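PpBBE-like 1 D396N (Physcomitrella patens subsp. patens, PDB 6EO5) oxidises cellobiose as a flavin-dependent, berberine bridge enzyme-like oxidase of the VAO family, carrying a bi-covalently attached FAD. Local coordinates at residues W156-D168 / N366-V378. Numbering follows the deposited sequence.
Sequences WGFSSRKFGLVTD and NLYGSQSAINKVV. With FAD (flavin-adenine dinucleotide), chain C.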
ATOM      1  N   TRP A 156       4.518   3.067  -1.385  1.00 53.54           N
ATOM      2  CA  TRP A 156       5.164   4.368  -1.325  1.00 52.62           C
ATOM      3  C   TRP A 156       5.361   4.724   0.137  1.00 55.22           C
ATOM      4  O   TRP A 156       4.419   4.626   0.931  1.00 55.95           O
ATOM      5  CB  TRP A 156       4.307   5.425  -2.024  1.00 49.99           C
ATOM      6  CG  TRP A 156       4.938   6.787  -2.181  1.00 54.59           C
ATOM      7  CD1 TRP A 156       5.452   7.331  -3.335  1.00 56.30           C
ATOM      8  CD2 TRP A 156       5.079   7.797  -1.172  1.00 53.76           C
ATOM      9  NE1 TRP A 156       5.923   8.601  -3.095  1.00 53.60           N
ATOM     10  CE2 TRP A 156       5.705   8.910  -1.776  1.00 55.22           C
ATOM     11  CE3 TRP A 156       4.743   7.869   0.183  1.00 51.97           C
ATOM     12  CZ2 TRP A 156       6.000  10.075  -1.067  1.00 54.42           C
ATOM     13  CZ3 TRP A 156       5.046   9.030   0.887  1.00 50.42           C
ATOM     14  CH2 TRP A 156       5.660  10.115   0.260  1.00 51.83           C
ATOM     15  N   GLY A 157       6.580   5.128   0.495  1.00 53.06           N
ATOM     16  CA  GLY A 157       6.872   5.570   1.845  1.00 53.11           C
ATOM     17  C   GLY A 157       7.765   6.796   1.834  1.00 54.26           C
ATOM     18  O   GLY A 157       8.151   7.292   0.774  1.00 53.60           O
ATOM     19  N   PHE A 158       8.113   7.263   3.034  1.00 56.84           N
ATOM     20  CA  PHE A 158       8.880   8.500   3.152  1.00 54.88           C
ATOM     21  C   PHE A 158      10.373   8.356   2.874  1.00 54.88           C
ATOM     22  O   PHE A 158      11.104   9.325   3.100  1.00 58.93           O
ATOM     23  CB  PHE A 158       8.669   9.118   4.524  1.00 51.29           C
ATOM     24  CG  PHE A 158       7.367   9.790   4.646  1.00 54.79           C
ATOM     25  CD1 PHE A 158       7.102  10.925   3.906  1.00 52.25           C
ATOM     26  CD2 PHE A 158       6.385   9.271   5.458  1.00 54.75           C
ATOM     27  CE1 PHE A 158       5.888  11.551   3.993  1.00 53.35           C
ATOM     28  CE2 PHE A 158       5.159   9.896   5.551  1.00 55.25           C
ATOM     29  CZ  PHE A 158       4.913  11.038   4.819  1.00 51.62           C
ATOM     30  N   SER A 159      10.855   7.219   2.372  1.00 55.76           N
ATOM     31  CA  SER A 159      12.167   7.206   1.730  1.00 57.29           C
ATOM     32  C   SER A 159      12.096   6.726   0.284  1.00 57.05           C
ATOM     33  O   SER A 159      13.144   6.450  -0.318  1.00 56.90           O
ATOM     34  CB  SER A 159      13.174   6.367   2.529  1.00 51.36           C
ATOM     35  OG  SER A 159      12.783   5.016   2.652  1.00 51.35           O
ATOM     36  N   SER A 160      10.891   6.674  -0.303  1.00 56.05           N
ATOM     37  CA  SER A 160      10.715   6.065  -1.623  1.00 54.51           C
ATOM     38  C   SER A 160      11.317   6.901  -2.746  1.00 52.25           C
ATOM     39  O   SER A 160      11.676   6.345  -3.784  1.00 52.43           O
ATOM     40  CB  SER A 160       9.230   5.817  -1.913  1.00 53.04           C
ATOM     41  OG  SER A 160       8.742   4.670  -1.233  1.00 56.97           O
ATOM     42  N   ARG A 161      11.426   8.227  -2.579  1.00 52.07           N
ATOM     43  CA  ARG A 161      11.993   9.035  -3.656  1.00 52.30           C
ATOM     44  C   ARG A 161      13.501   8.847  -3.764  1.00 56.35           C
ATOM     45  O   ARG A 161      14.088   9.158  -4.804  1.00 57.34           O
ATOM     46  CB  ARG A 161      11.604  10.510  -3.477  1.00 49.58           C
ATOM     47  CG  ARG A 161      10.071  10.725  -3.612  1.00 50.90           C
ATOM     48  CD  ARG A 161       9.631  12.189  -3.612  1.00 52.50           C
ATOM     49  NE  ARG A 161       9.874  12.886  -4.880  1.00 55.96           N
ATOM     50  CZ  ARG A 161      10.908  13.698  -5.097  1.00 58.14           C
ATOM     51  NH1 ARG A 161      11.791  13.905  -4.128  1.00 54.72           N
ATOM     52  NH2 ARG A 161      11.063  14.303  -6.273  1.00 53.79           N
ATOM     53  N   LYS A 162      14.133   8.297  -2.735  1.00 57.21           N
ATOM     54  CA  LYS A 162      15.534   7.938  -2.821  1.00 56.12           C
ATOM     55  C   LYS A 162      15.695   6.477  -3.214  1.00 53.90           C
ATOM     56  O   LYS A 162      16.425   6.168  -4.160  1.00 53.24           O
ATOM     57  CB  LYS A 162      16.222   8.214  -1.480  1.00 60.27           C
ATOM     58  CG  LYS A 162      17.726   8.105  -1.498  1.00 55.23           C
ATOM     59  CD  LYS A 162      18.331   9.185  -2.374  1.00 58.11           C
ATOM     60  CE  LYS A 162      19.852   9.174  -2.292  1.00 56.94           C
ATOM     61  NZ  LYS A 162      20.438   9.814  -3.499  1.00 60.28           N
ATOM     62  N   PHE A 163      14.984   5.581  -2.521  1.00 52.15           N
ATOM     63  CA  PHE A 163      15.230   4.142  -2.584  1.00 52.94           C
ATOM     64  C   PHE A 163      14.252   3.372  -3.472  1.00 57.24           C
ATOM     65  O   PHE A 163      14.432   2.158  -3.644  1.00 58.30           O
ATOM     66  CB  PHE A 163      15.183   3.529  -1.174  1.00 53.86           C
ATOM     67  CG  PHE A 163      16.152   4.147  -0.193  1.00 56.22           C
ATOM     68  CD1 PHE A 163      17.406   4.596  -0.605  1.00 55.49           C
ATOM     69  CD2 PHE A 163      15.806   4.266   1.149  1.00 54.69           C
ATOM     70  CE1 PHE A 163      18.290   5.149   0.302  1.00 51.68           C
ATOM     71  CE2 PHE A 163      16.696   4.816   2.067  1.00 57.40           C
ATOM     72  CZ  PHE A 163      17.935   5.259   1.642  1.00 52.08           C
ATOM     73  N   GLY A 164      13.222   4.031  -4.018  1.00 55.91           N
ATOM     74  CA  GLY A 164      12.224   3.388  -4.856  1.00 51.48           C
ATOM     75  C   GLY A 164      10.998   2.965  -4.066  1.00 56.15           C
ATOM     76  O   GLY A 164      10.855   3.239  -2.870  1.00 59.55           O
ATOM     77  N   LEU A 165      10.081   2.297  -4.766  1.00 55.54           N
ATOM     78  CA  LEU A 165       8.933   1.679  -4.115  1.00 55.47           C
ATOM     79  C   LEU A 165       9.340   0.337  -3.517  1.00 54.60           C
ATOM     80  O   LEU A 165      10.341  -0.262  -3.910  1.00 54.95           O
ATOM     81  CB  LEU A 165       7.782   1.467  -5.108  1.00 53.51           C
ATOM     82  CG  LEU A 165       7.295   2.662  -5.935  1.00 52.66           C
ATOM     83  CD1 LEU A 165       6.434   2.185  -7.092  1.00 51.92           C
ATOM     84  CD2 LEU A 165       6.541   3.681  -5.083  1.00 47.08           C
ATOM     85  N   VAL A 166       8.540  -0.143  -2.560  1.00 55.42           N
ATOM     86  CA  VAL A 166       8.760  -1.487  -2.027  1.00 53.51           C
ATOM     87  C   VAL A 166       8.828  -2.491  -3.165  1.00 58.14           C
ATOM     88  O   VAL A 166       9.736  -3.332  -3.225  1.00 59.58           O
ATOM     89  CB  VAL A 166       7.659  -1.861  -1.024  1.00 55.45           C
ATOM     90  CG1 VAL A 166       7.931  -3.217  -0.432  1.00 52.63           C
ATOM     91  CG2 VAL A 166       7.579  -0.826   0.056  1.00 58.40           C
ATOM     92  N   THR A 167       7.878  -2.400  -4.102  1.00 56.86           N
ATOM     93  CA  THR A 167       7.835  -3.354  -5.201  1.00 59.07           C
ATOM     94  C   THR A 167       9.111  -3.277  -6.032  1.00 57.34           C
ATOM     95  O   THR A 167       9.591  -4.300  -6.525  1.00 61.23           O
ATOM     96  CB  THR A 167       6.560  -3.130  -6.051  1.00 59.69           C
ATOM     97  OG1 THR A 167       6.073  -4.384  -6.547  1.00 52.64           O
ATOM     98  CG2 THR A 167       6.788  -2.174  -7.231  1.00 53.61           C
ATOM     99  N   ASP A 168       9.716  -2.093  -6.133  1.00 56.90           N
ATOM    100  CA  ASP A 168      10.965  -1.933  -6.864  1.00 53.61           C
ATOM    101  C   ASP A 168      12.134  -2.647  -6.203  1.00 59.29           C
ATOM    102  O   ASP A 168      13.204  -2.758  -6.818  1.00 60.94           O
ATOM    103  CB  ASP A 168      11.312  -0.448  -6.991  1.00 59.44           C
ATOM    104  CG  ASP A 168      10.469   0.278  -8.021  1.00 59.15           C
ATOM    105  OD1 ASP A 168      10.106  -0.349  -9.039  1.00 62.04           O
ATOM    106  OD2 ASP A 168      10.193   1.485  -7.814  1.00 57.18           O
ATOM    107  N   ASN A 366       0.909  12.019  -2.291  1.00 54.73           N
ATOM    108  CA  ASN A 366       2.274  11.495  -2.219  1.00 52.15           C
ATOM    109  C   ASN A 366       3.081  11.999  -3.403  1.00 54.68           C
ATOM    110  O   ASN A 366       2.676  11.809  -4.552  1.00 54.97           O
ATOM    111  CB  ASN A 366       2.277   9.971  -2.217  1.00 52.09           C
ATOM    112  CG  ASN A 366       1.678   9.396  -0.972  1.00 51.96           C
ATOM    113  OD1 ASN A 366       1.558  10.081   0.039  1.00 53.23           O
ATOM    114  ND2 ASN A 366       1.301   8.121  -1.030  1.00 53.03           N
ATOM    115  N   LEU A 367       4.232  12.610  -3.137  1.00 53.64           N
ATOM    116  CA  LEU A 367       5.020  13.205  -4.206  1.00 53.64           C
ATOM    117  C   LEU A 367       5.846  12.136  -4.915  1.00 54.43           C
ATOM    118  O   LEU A 367       6.533  11.341  -4.265  1.00 52.51           O
ATOM    119  CB  LEU A 367       5.926  14.296  -3.642  1.00 54.19           C
ATOM    120  CG  LEU A 367       6.829  14.971  -4.668  1.00 54.00           C
ATOM    121  CD1 LEU A 367       5.994  15.904  -5.528  1.00 50.73           C
ATOM    122  CD2 LEU A 367       7.978  15.709  -3.984  1.00 49.77           C
ATOM    123  N   TYR A 368       5.758  12.105  -6.255  1.00 53.27           N
ATOM    124  CA  TYR A 368       6.593  11.240  -7.076  1.00 51.22           C
ATOM    125  C   TYR A 368       7.643  12.151  -7.737  1.00 55.65           C
ATOM    126  O   TYR A 368       8.616  12.547  -7.083  1.00 59.95           O
ATOM    127  CB  TYR A 368       5.777  10.440  -8.088  1.00 53.92           C
ATOM    128  CG  TYR A 368       4.960   9.288  -7.520  1.00 54.83           C
ATOM    129  CD1 TYR A 368       3.985   9.503  -6.544  1.00 51.92           C
ATOM    130  CD2 TYR A 368       5.151   7.988  -7.979  1.00 52.95           C
ATOM    131  CE1 TYR A 368       3.237   8.452  -6.029  1.00 50.12           C
ATOM    132  CE2 TYR A 368       4.408   6.933  -7.469  1.00 49.96           C
ATOM    133  CZ  TYR A 368       3.452   7.174  -6.498  1.00 51.15           C
ATOM    134  OH  TYR A 368       2.698   6.131  -6.002  1.00 50.63           O
ATOM    135  N   GLY A 369       7.481  12.469  -9.021  1.00 51.93           N
ATOM    136  CA  GLY A 369       8.318  13.468  -9.657  1.00 52.06           C
ATOM    137  C   GLY A 369       9.505  12.884 -10.405  1.00 54.18           C
ATOM    138  O   GLY A 369       9.950  11.760 -10.169  1.00 53.09           O
ATOM    139  N   SER A 370      10.051  13.710 -11.302  1.00 52.99           N
ATOM    140  CA  SER A 370      11.106  13.265 -12.205  1.00 52.83           C
ATOM    141  C   SER A 370      12.418  12.948 -11.482  1.00 57.90           C
ATOM    142  O   SER A 370      13.189  12.108 -11.965  1.00 61.91           O
ATOM    143  CB  SER A 370      11.333  14.322 -13.280  1.00 51.07           C
ATOM    144  OG  SER A 370      11.760  15.534 -12.684  1.00 61.97           O
ATOM    145  N   GLN A 371      12.701  13.593 -10.340  1.00 52.39           N
ATOM    146  CA  GLN A 371      13.907  13.277  -9.566  1.00 52.54           C
ATOM    147  C   GLN A 371      13.782  11.981  -8.771  1.00 55.21           C
ATOM    148  O   GLN A 371      14.800  11.468  -8.286  1.00 56.65           O
ATOM    149  CB  GLN A 371      14.275  14.397  -8.568  1.00 46.45           C
ATOM    150  CG  GLN A 371      14.277  15.831  -9.085  1.00 46.89           C
ATOM    151  CD  GLN A 371      12.864  16.377  -9.312  1.00 55.52           C
ATOM    152  OE1 GLN A 371      11.874  15.731  -8.955  1.00 56.47           O
ATOM    153  NE2 GLN A 371      12.768  17.552  -9.912  1.00 50.58           N
ATOM    154  N   SER A 372      12.577  11.440  -8.616  1.00 52.45           N
ATOM    155  CA  SER A 372      12.391  10.282  -7.754  1.00 52.39           C
ATOM    156  C   SER A 372      12.916   9.024  -8.423  1.00 55.83           C
ATOM    157  O   SER A 372      12.876   8.876  -9.648  1.00 58.28           O
ATOM    158  CB  SER A 372      10.913  10.086  -7.408  1.00 56.42           C
ATOM    159  OG  SER A 372      10.184   9.598  -8.534  1.00 56.23           O
ATOM    160  N   ALA A 373      13.407   8.106  -7.591  1.00 58.26           N
ATOM    161  CA  ALA A 373      13.748   6.772  -8.065  1.00 55.69           C
ATOM    162  C   ALA A 373      12.539   6.070  -8.685  1.00 58.10           C
ATOM    163  O   ALA A 373      12.705   5.239  -9.584  1.00 58.70           O
ATOM    164  CB  ALA A 373      14.317   5.949  -6.908  1.00 47.97           C
ATOM    165  N   ILE A 374      11.324   6.382  -8.216  1.00 53.95           N
ATOM    166  CA  ILE A 374      10.123   5.762  -8.774  1.00 55.84           C
ATOM    167  C   ILE A 374      10.022   6.066 -10.262  1.00 57.37           C
ATOM    168  O   ILE A 374       9.973   5.161 -11.107  1.00 55.89           O
ATOM    169  CB  ILE A 374       8.868   6.244  -8.029  1.00 54.67           C
ATOM    170  CG1 ILE A 374       9.083   6.195  -6.516  1.00 51.67           C
ATOM    171  CG2 ILE A 374       7.653   5.422  -8.456  1.00 48.13           C
ATOM    172  CD1 ILE A 374       8.059   7.035  -5.763  1.00 52.57           C
ATOM    173  N   ASN A 375      10.003   7.357 -10.601  1.00 53.05           N
ATOM    174  CA  ASN A 375       9.903   7.785 -11.988  1.00 54.45           C
ATOM    175  C   ASN A 375      11.162   7.497 -12.797  1.00 56.75           C
ATOM    176  O   ASN A 375      11.166   7.783 -14.000  1.00 59.59           O
ATOM    177  CB  ASN A 375       9.587   9.289 -12.064  1.00 53.13           C
ATOM    178  CG  ASN A 375       8.145   9.625 -11.673  1.00 51.65           C
ATOM    179  OD1 ASN A 375       7.492   8.898 -10.928  1.00 54.41           O
ATOM    180  ND2 ASN A 375       7.656  10.746 -12.174  1.00 53.31           N
ATOM    181  N   LYS A 376      12.222   6.959 -12.195  1.00 59.44           N
ATOM    182  CA  LYS A 376      13.476   6.753 -12.910  1.00 60.91           C
ATOM    183  C   LYS A 376      13.666   5.320 -13.392  1.00 60.30           C
ATOM    184  O   LYS A 376      14.558   5.074 -14.210  1.00 67.03           O
ATOM    185  CB  LYS A 376      14.663   7.160 -12.031  1.00 59.35           C
ATOM    186  CG  LYS A 376      15.021   8.638 -12.101  1.00 57.51           C
ATOM    187  CD  LYS A 376      16.146   8.949 -11.133  1.00 56.47           C
ATOM    188  CE  LYS A 376      17.008  10.079 -11.631  1.00 65.63           C
ATOM    189  NZ  LYS A 376      16.184  11.261 -11.965  1.00 63.10           N
ATOM    190  N   VAL A 377      12.885   4.377 -12.864  1.00 53.17           N
ATOM    191  CA  VAL A 377      12.730   3.064 -13.476  1.00 62.24           C
ATOM    192  C   VAL A 377      12.447   3.217 -14.975  1.00 72.12           C
ATOM    193  O   VAL A 377      11.719   4.130 -15.395  1.00 72.67           O
ATOM    194  CB  VAL A 377      11.589   2.324 -12.751  1.00 64.83           C
ATOM    195  CG1 VAL A 377      11.167   1.054 -13.484  1.00 66.16           C
ATOM    196  CG2 VAL A 377      11.993   2.030 -11.304  1.00 55.38           C
ATOM    197  N   VAL A 378      13.046   2.339 -15.786  1.00 71.03           N
ATOM    198  CA  VAL A 378      12.660   2.217 -17.205  1.00 70.75           C
ATOM    199  C   VAL A 378      11.257   1.625 -17.291  1.00 66.97           C
ATOM    200  O   VAL A 378      10.998   0.563 -16.688  1.00 67.09           O
ATOM    201  CB  VAL A 378      13.655   1.338 -17.972  1.00 73.75           C
ATOM    202  CG1 VAL A 378      13.319   1.360 -19.465  1.00 68.46           C
ATOM    203  CG2 VAL A 378      15.096   1.770 -17.728  1.00 68.45           C
TER
HETATM  204  PA  FAD C 601      -4.329  -7.411   2.715  1.00 59.67           P
HETATM  205  O1A FAD C 601      -5.783  -6.976   2.814  1.00 53.70           O
HETATM  206  O2A FAD C 601      -4.029  -8.577   3.622  1.00 58.80           O
HETATM  207  O5B FAD C 601      -3.846  -7.723   1.207  1.00 57.32           O
HETATM  208  C5B FAD C 601      -4.256  -6.924   0.118  1.00 58.34           C
HETATM  209  C4B FAD C 601      -4.321  -7.748  -1.164  1.00 56.92           C
HETATM  210  O4B FAD C 601      -3.116  -8.467  -1.345  1.00 59.84           O
HETATM  211  C3B FAD C 601      -5.437  -8.777  -1.126  1.00 58.39           C
HETATM  212  O3B FAD C 601      -5.910  -8.971  -2.441  1.00 60.19           O
HETATM  213  C2B FAD C 601      -4.724 -10.024  -0.674  1.00 58.68           C
HETATM  214  O2B FAD C 601      -5.399 -11.190  -1.078  1.00 61.00           O
HETATM  215  C1B FAD C 601      -3.360  -9.864  -1.333  1.00 62.56           C
HETATM  216  N9A FAD C 601      -2.350 -10.624  -0.562  1.00 62.86           N
HETATM  217  C8A FAD C 601      -2.098 -10.525   0.786  1.00 62.51           C
HETATM  218  N7A FAD C 601      -1.120 -11.398   1.112  1.00 61.95           N
HETATM  219  C5A FAD C 601      -0.745 -12.057  -0.004  1.00 59.10           C
HETATM  220  C6A FAD C 601       0.192 -13.050  -0.224  1.00 61.67           C
HETATM  221  N6A FAD C 601       0.917 -13.507   0.790  1.00 63.21           N
HETATM  222  N1A FAD C 601       0.369 -13.551  -1.495  1.00 62.62           N
HETATM  223  C2A FAD C 601      -0.398 -13.072  -2.532  1.00 59.17           C
HETATM  224  N3A FAD C 601      -1.337 -12.087  -2.311  1.00 61.34           N
HETATM  225  C4A FAD C 601      -1.510 -11.589  -1.062  1.00 61.90           C
HETATM  226  N1  FAD C 601      -0.112   2.288   0.964  1.00 57.61           N
HETATM  227  C2  FAD C 601       1.120   2.862   0.630  1.00 62.28           C
HETATM  228  O2  FAD C 601       1.680   2.659  -0.468  1.00 55.17           O
HETATM  229  N3  FAD C 601       1.751   3.675   1.556  1.00 63.86           N
HETATM  230  C4  FAD C 601       1.174   3.923   2.783  1.00 61.41           C
HETATM  231  O4  FAD C 601       1.762   4.637   3.590  1.00 65.96           O
HETATM  232  C4X FAD C 601      -0.048   3.357   3.114  1.00 62.15           C
HETATM  233  N5  FAD C 601      -0.595   3.573   4.361  1.00 61.75           N
HETATM  234  C5X FAD C 601      -1.628   2.771   4.807  1.00 60.76           C
HETATM  235  C6  FAD C 601      -2.077   2.904   6.117  1.00 59.00           C
HETATM  236  C7  FAD C 601      -3.036   2.039   6.668  1.00 60.59           C
HETATM  237  C7M FAD C 601      -3.486   2.206   8.102  1.00 55.46           C
HETATM  238  C8  FAD C 601      -3.633   1.083   5.819  1.00 55.80           C
HETATM  239  C8M FAD C 601      -4.759   0.192   6.308  1.00 54.87           C
HETATM  240  C9  FAD C 601      -3.230   1.025   4.471  1.00 58.48           C
HETATM  241  C9A FAD C 601      -2.214   1.845   3.948  1.00 60.98           C
HETATM  242  N10 FAD C 601      -1.822   1.836   2.603  1.00 59.23           N
HETATM  243  C10 FAD C 601      -0.675   2.500   2.214  1.00 58.15           C
HETATM  244  C1' FAD C 601      -2.434   0.900   1.614  1.00 56.75           C
HETATM  245  C2' FAD C 601      -1.666  -0.419   1.639  1.00 58.43           C
HETATM  246  O2' FAD C 601      -0.451  -0.359   0.929  1.00 56.72           O
HETATM  247  C3' FAD C 601      -2.537  -1.492   1.028  1.00 54.81           C
HETATM  248  O3' FAD C 601      -3.706  -1.537   1.809  1.00 55.42           O
HETATM  249  C4' FAD C 601      -1.799  -2.828   1.021  1.00 56.12           C
HETATM  250  O4' FAD C 601      -2.233  -3.578  -0.096  1.00 52.97           O
HETATM  251  C5' FAD C 601      -2.026  -3.579   2.331  1.00 53.17           C
HETATM  252  O5' FAD C 601      -1.470  -4.878   2.335  1.00 53.90           O
HETATM  253  P   FAD C 601      -1.963  -5.920   3.469  1.00 57.10           P
HETATM  254  O1P FAD C 601      -1.143  -7.185   3.378  1.00 60.40           O
HETATM  255  O2P FAD C 601      -1.974  -5.339   4.858  1.00 59.87           O
HETATM  256  O3P FAD C 601      -3.527  -6.081   3.129  1.00 62.08           O
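At the flavin site of this VAO-type oxidase, the FAD-binding domain meets the end of a strand from the seven-stranded antiparallel sheet, with Trp156 lying against Asn366 and Tyr368. The backbone of Trp156 grips the pyrimidine edge of the isoalloxazine twice: its N donates to FAD O2, and its O accepts from FAD N3 at 2.9 Å. Its indole swings away from the cofactor, CG anti to the backbone N (chi1 -173°), and presents one face to the Asn366 side chain. Asn366 CB sits 3.7 Å from the centroid of the six-membered ring in a CH-pi contact, while the amide is stacked nearly parallel to the indole, the planes 6° apart. At the indole edge, NE1 donates to Leu367 O (3.0 Å), approaching from above the carbonyl plane. Tyr368 meets Trp156 CD1 with a ring face, the two aromatic planes inclined at 33°. Ile374 CD1 also reaches Trp156 CD1, and its CG2 packs on Leu165 CD1 at 3.7 Å, extending the apolar contact beyond the indole.

Further along, Arg161 of helix 160-163 bends along its chain and lays its guanidinium beside the 369-372 turn. Leu367 CD2 rests over one guanidinium face, toward its rim, while NH1 donates to the carbonyls of Ile253 and Pro250 and NH2 to that of Val249, fixing the group among several acceptors. The Arg161 carbonyl in turn accepts from Ala373 N (3.1 Å), joining the helix directly to the loop after the turn. Arg161 NE donates almost straight to Tyr368 O, which lies in the guanidinium plane.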